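Local atomic coordinates of F-actin-capping protein subunit alpha (Plasmodium berghei, PDB entry 7A0H), a protein that probably binds the fast-growing barbed ends of actin filaments and blocks subunit exchange there, without severing them. Residues L251-I254 with R255-N259; K133-S136 with D137-G141. All coordinates share one frame; numbering follows the deposited sequence.

Contact 1 of 2, residues L251-I254 with R255-N259; sequences LSVI and RECEN
C257 N donates to V253 O at 2.8 Å in a nearly straight bond (170°), one of four successive i to i+4 backbone bonds in this part of helix 243-266. R255 N to L251 O and E258 N to I254 O, each 2.9 Å, and E256 N to S252 O complete the set. On the outer side a water ties the R255 side chain back to the helix. It donates to S252 O at 2.8 Å and accepts from R255 NE at 3.0 Å, sitting in the guanidinium plane at its edge. S252 O therefore takes both a backbone N-H and a water. With CG anti to the backbone N (chi1 172°) and the chain bent at chi3 (55°), R255 curls back over the preceding turn; NH2 ends 3.5 Å from S252 OG, again near the guanidinium plane, while NH1 bonds Y131 OH. On the inner side E258 runs alongside I254, pointing the same way, with OE2 4.1 Å from I254 CG2. Its carboxylate is gripped from outside the helix by the hydroxyls of Y132 and Y127 on OE1 and of S194 on OE2. V253 CG1 packs on C257 SG at 3.9 Å, and this pair rests on strand 223-238 through K235, while I254 and C257 share W196 of strand 187-200. The partly exposed side of the helix thus has one water bridging R255 NE to S252 O, with Y131 holding the guanidinium at NH1, whereas the E258 carboxylate has three hydroxyl partners, which probably help it to stay ionised where it is buried.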
# COMPACT_ATOMS: atom_id res chain seq x y z
N LEU A 251 -28.71 0.38 -19.09
CA LEU A 251 -27.43 0.47 -19.75
C LEU A 251 -27.06 1.90 -20.14
O LEU A 251 -25.88 2.22 -20.11
CB LEU A 251 -27.35 -0.44 -21.00
CG LEU A 251 -26.57 -1.78 -20.53
CD1 LEU A 251 -25.15 -1.49 -19.96
CD2 LEU A 251 -27.44 -2.51 -19.50
N SER A 252 -28.04 2.81 -20.39
CA SER A 252 -27.63 4.19 -20.76
C SER A 252 -27.02 4.92 -19.57
O SER A 252 -26.05 5.67 -19.72
CB SER A 252 -28.80 5.02 -21.36
OG SER A 252 -28.43 6.41 -21.43
N VAL A 253 -27.55 4.70 -18.38
CA VAL A 253 -27.00 5.27 -17.14
C VAL A 253 -25.61 4.72 -16.81
O VAL A 253 -24.73 5.44 -16.32
CB VAL A 253 -27.95 4.94 -15.99
CG1 VAL A 253 -27.31 5.43 -14.70
CG2 VAL A 253 -29.31 5.58 -16.16
N ILE A 254 -25.41 3.43 -16.97
CA ILE A 254 -24.08 2.84 -16.81
C ILE A 254 -23.12 3.48 -17.80
O ILE A 254 -21.98 3.83 -17.44
CB ILE A 254 -24.15 1.31 -16.97
CG1 ILE A 254 -24.80 0.67 -15.73
CG2 ILE A 254 -22.79 0.72 -17.16
CD1 ILE A 254 -25.31 -0.71 -16.03
N ARG A 255 -23.55 3.65 -19.07
CA ARG A 255 -22.69 4.29 -20.07
C ARG A 255 -22.22 5.67 -19.59
O ARG A 255 -21.03 6.02 -19.66
CB ARG A 255 -23.42 4.38 -21.43
CG ARG A 255 -22.69 5.22 -22.51
CD ARG A 255 -23.36 5.14 -23.90
NE ARG A 255 -24.78 5.52 -23.83
CZ ARG A 255 -25.69 5.14 -24.70
NH1 ARG A 255 -25.32 4.41 -25.78
NH2 ARG A 255 -26.95 5.51 -24.50
N GLU A 256 -23.13 6.42 -19.00
CA GLU A 256 -22.81 7.78 -18.57
C GLU A 256 -21.97 7.78 -17.30
O GLU A 256 -21.07 8.62 -17.14
CB GLU A 256 -24.13 8.51 -18.30
CG GLU A 256 -24.02 9.99 -18.12
CD GLU A 256 -25.18 10.59 -17.31
OE1 GLU A 256 -26.04 9.82 -16.80
OE2 GLU A 256 -25.17 11.84 -17.13
N CYS A 257 -22.34 6.96 -16.34
CA CYS A 257 -21.51 6.89 -15.11
C CYS A 257 -20.07 6.45 -15.41
O CYS A 257 -19.11 7.00 -14.84
CB CYS A 257 -22.23 6.00 -14.12
SG CYS A 257 -23.79 6.76 -13.53
N GLU A 258 -19.87 5.58 -16.39
CA GLU A 258 -18.49 5.15 -16.66
C GLU A 258 -17.75 6.27 -17.36
O GLU A 258 -16.56 6.50 -17.10
CB GLU A 258 -18.51 3.85 -17.46
CG GLU A 258 -19.05 2.58 -16.54
CD GLU A 258 -18.71 1.21 -17.10
OE1 GLU A 258 -18.35 1.14 -18.27
OE2 GLU A 258 -18.84 0.21 -16.42
N ASN A 259 -18.46 7.00 -18.21
CA ASN A 259 -17.90 8.22 -18.80
C ASN A 259 -17.52 9.23 -17.72
O ASN A 259 -16.52 9.92 -17.84
CB ASN A 259 -18.96 8.90 -19.74
CG ASN A 259 -18.96 8.33 -21.16
OD1 ASN A 259 -17.90 7.95 -21.66
ND2 ASN A 259 -20.15 8.29 -21.82
O HOH W 1 -25.62 7.54 -21.77

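Contact 2 of 2, residues K133-S136 with D137-G141; sequences KKWS and DHQTG
The imidazole of H138 lies against the aliphatic part of K133, whose CB sits over one ring face, 3.8 Å from the ring centroid, in a CH-pi contact offset toward the rim. CG of K133 is anti to its carbonyl carbon and the chain stays extended beyond it, which brings CD to 3.7 Å from H138 CD2 before the amine leads away to I284 O of the second subunit. Next door, D137 turns back along the chain: with chi1 at -56°, OD2 accepts from K134 N at 3.2 Å, almost straight at 169°, through its anti lone pair. K134 O answers with a 2.8 Å bond from D137 N, the donor standing well above the carbonyl plane, and a weak one from H138 N. Farther out, Q139 is bent at chi2 and brings NE2 to 3.7 Å from W135 CH2, the amide and indole planes 35° apart; its OE1 bonds T145 N. The backbone forms a type I beta turn over K134-D137, overlapped by a second at W135-H138 with a weak H138 N to W135 O bond, and closed by the D137 carboxylate on K134 N, in the loop between helix 112-131 and strand 154-167.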
# COMPACT_ATOMS: atom_id res chain seq x y z
N LYS A 133 -12.24 -0.77 -25.28
CA LYS A 133 -11.06 -1.16 -26.00
C LYS A 133 -11.06 -2.64 -26.39
O LYS A 133 -11.31 -3.53 -25.56
CB LYS A 133 -9.80 -0.92 -25.13
CG LYS A 133 -9.48 0.55 -24.79
CD LYS A 133 -8.27 0.70 -23.80
CE LYS A 133 -8.22 2.12 -23.29
NZ LYS A 133 -7.27 2.35 -22.15
N LYS A 134 -10.66 -2.89 -27.63
CA LYS A 134 -10.20 -4.18 -28.13
C LYS A 134 -8.67 -4.12 -28.35
O LYS A 134 -8.03 -3.11 -28.06
CB LYS A 134 -11.00 -4.54 -29.40
CG LYS A 134 -12.56 -4.47 -29.26
CD LYS A 134 -13.27 -4.75 -30.56
CE LYS A 134 -14.76 -4.56 -30.45
NZ LYS A 134 -15.29 -5.43 -29.38
N TRP A 135 -8.11 -5.19 -28.92
CA TRP A 135 -6.66 -5.38 -29.00
C TRP A 135 -5.96 -4.15 -29.56
O TRP A 135 -5.05 -3.60 -28.93
CB TRP A 135 -6.35 -6.62 -29.84
CG TRP A 135 -4.87 -7.00 -29.89
CD1 TRP A 135 -4.20 -7.88 -29.06
CD2 TRP A 135 -3.86 -6.51 -30.84
NE1 TRP A 135 -2.87 -7.97 -29.44
CE2 TRP A 135 -2.63 -7.14 -30.51
CE3 TRP A 135 -3.89 -5.62 -31.94
CZ2 TRP A 135 -1.46 -6.91 -31.23
CZ3 TRP A 135 -2.70 -5.38 -32.65
CH2 TRP A 135 -1.52 -6.01 -32.29
N SER A 136 -6.36 -3.69 -30.75
CA SER A 136 -5.72 -2.54 -31.39
C SER A 136 -5.83 -1.25 -30.57
O SER A 136 -5.02 -0.33 -30.79
CB SER A 136 -6.34 -2.34 -32.78
OG SER A 136 -7.75 -2.12 -32.70
N ASP A 137 -6.77 -1.15 -29.62
CA ASP A 137 -6.90 0.05 -28.81
C ASP A 137 -6.05 0.07 -27.53
O ASP A 137 -5.80 1.17 -27.02
CB ASP A 137 -8.37 0.27 -28.42
CG ASP A 137 -9.27 0.32 -29.62
OD1 ASP A 137 -8.94 1.11 -30.56
OD2 ASP A 137 -10.28 -0.45 -29.63
N HIS A 138 -5.62 -1.08 -26.98
CA HIS A 138 -4.64 -1.07 -25.90
C HIS A 138 -3.24 -0.78 -26.43
O HIS A 138 -2.28 -0.74 -25.65
CB HIS A 138 -4.59 -2.40 -25.11
CG HIS A 138 -5.91 -2.82 -24.52
ND1 HIS A 138 -6.77 -3.68 -25.17
CD2 HIS A 138 -6.50 -2.51 -23.34
CE1 HIS A 138 -7.85 -3.86 -24.43
NE2 HIS A 138 -7.71 -3.17 -23.31
N GLN A 139 -3.13 -0.61 -27.75
CA GLN A 139 -1.87 -0.31 -28.41
C GLN A 139 -1.33 1.03 -27.94
O GLN A 139 -2.09 1.99 -27.76
CB GLN A 139 -2.04 -0.26 -29.93
CG GLN A 139 -1.91 -1.60 -30.65
CD GLN A 139 -1.07 -1.49 -31.91
OE1 GLN A 139 -1.13 -0.47 -32.61
NE2 GLN A 139 -0.25 -2.51 -32.18
N THR A 140 -0.01 1.08 -27.78
CA THR A 140 0.73 2.30 -27.48
C THR A 140 1.08 3.01 -28.78
O THR A 140 2.23 3.15 -29.18
CB THR A 140 1.97 1.95 -26.66
OG1 THR A 140 2.75 0.98 -27.36
CG2 THR A 140 1.56 1.37 -25.30
N GLY A 141 0.03 3.48 -29.46
CA GLY A 141 0.19 4.19 -30.71
C GLY A 141 -1.05 5.00 -31.01
O GLY A 141 -2.12 4.75 -30.45

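How the contacts relate
Contact 2 comes first along the chain, in the loop that leaves helix 112-131 for strand 154-167, the first strand of the five-stranded antiparallel sheet. Contact 1 follows once that sheet is complete, midway along helix 243-266. The centres of contact 1 and contact 2 lie about 22 Å apart and the nearest atoms of contact 1 and contact 2 about 9 Å apart, so they do not touch. Helix 112-131 and the residues just after it link them: Y127, Y131 and Y132 bond side chains of contact 1, and the chain then runs straight into K133. Both regions also meet L286 of the second subunit, through E258 and N259 in one and K133 in the other, so the helix and the loop contribute to the same homodimer interface.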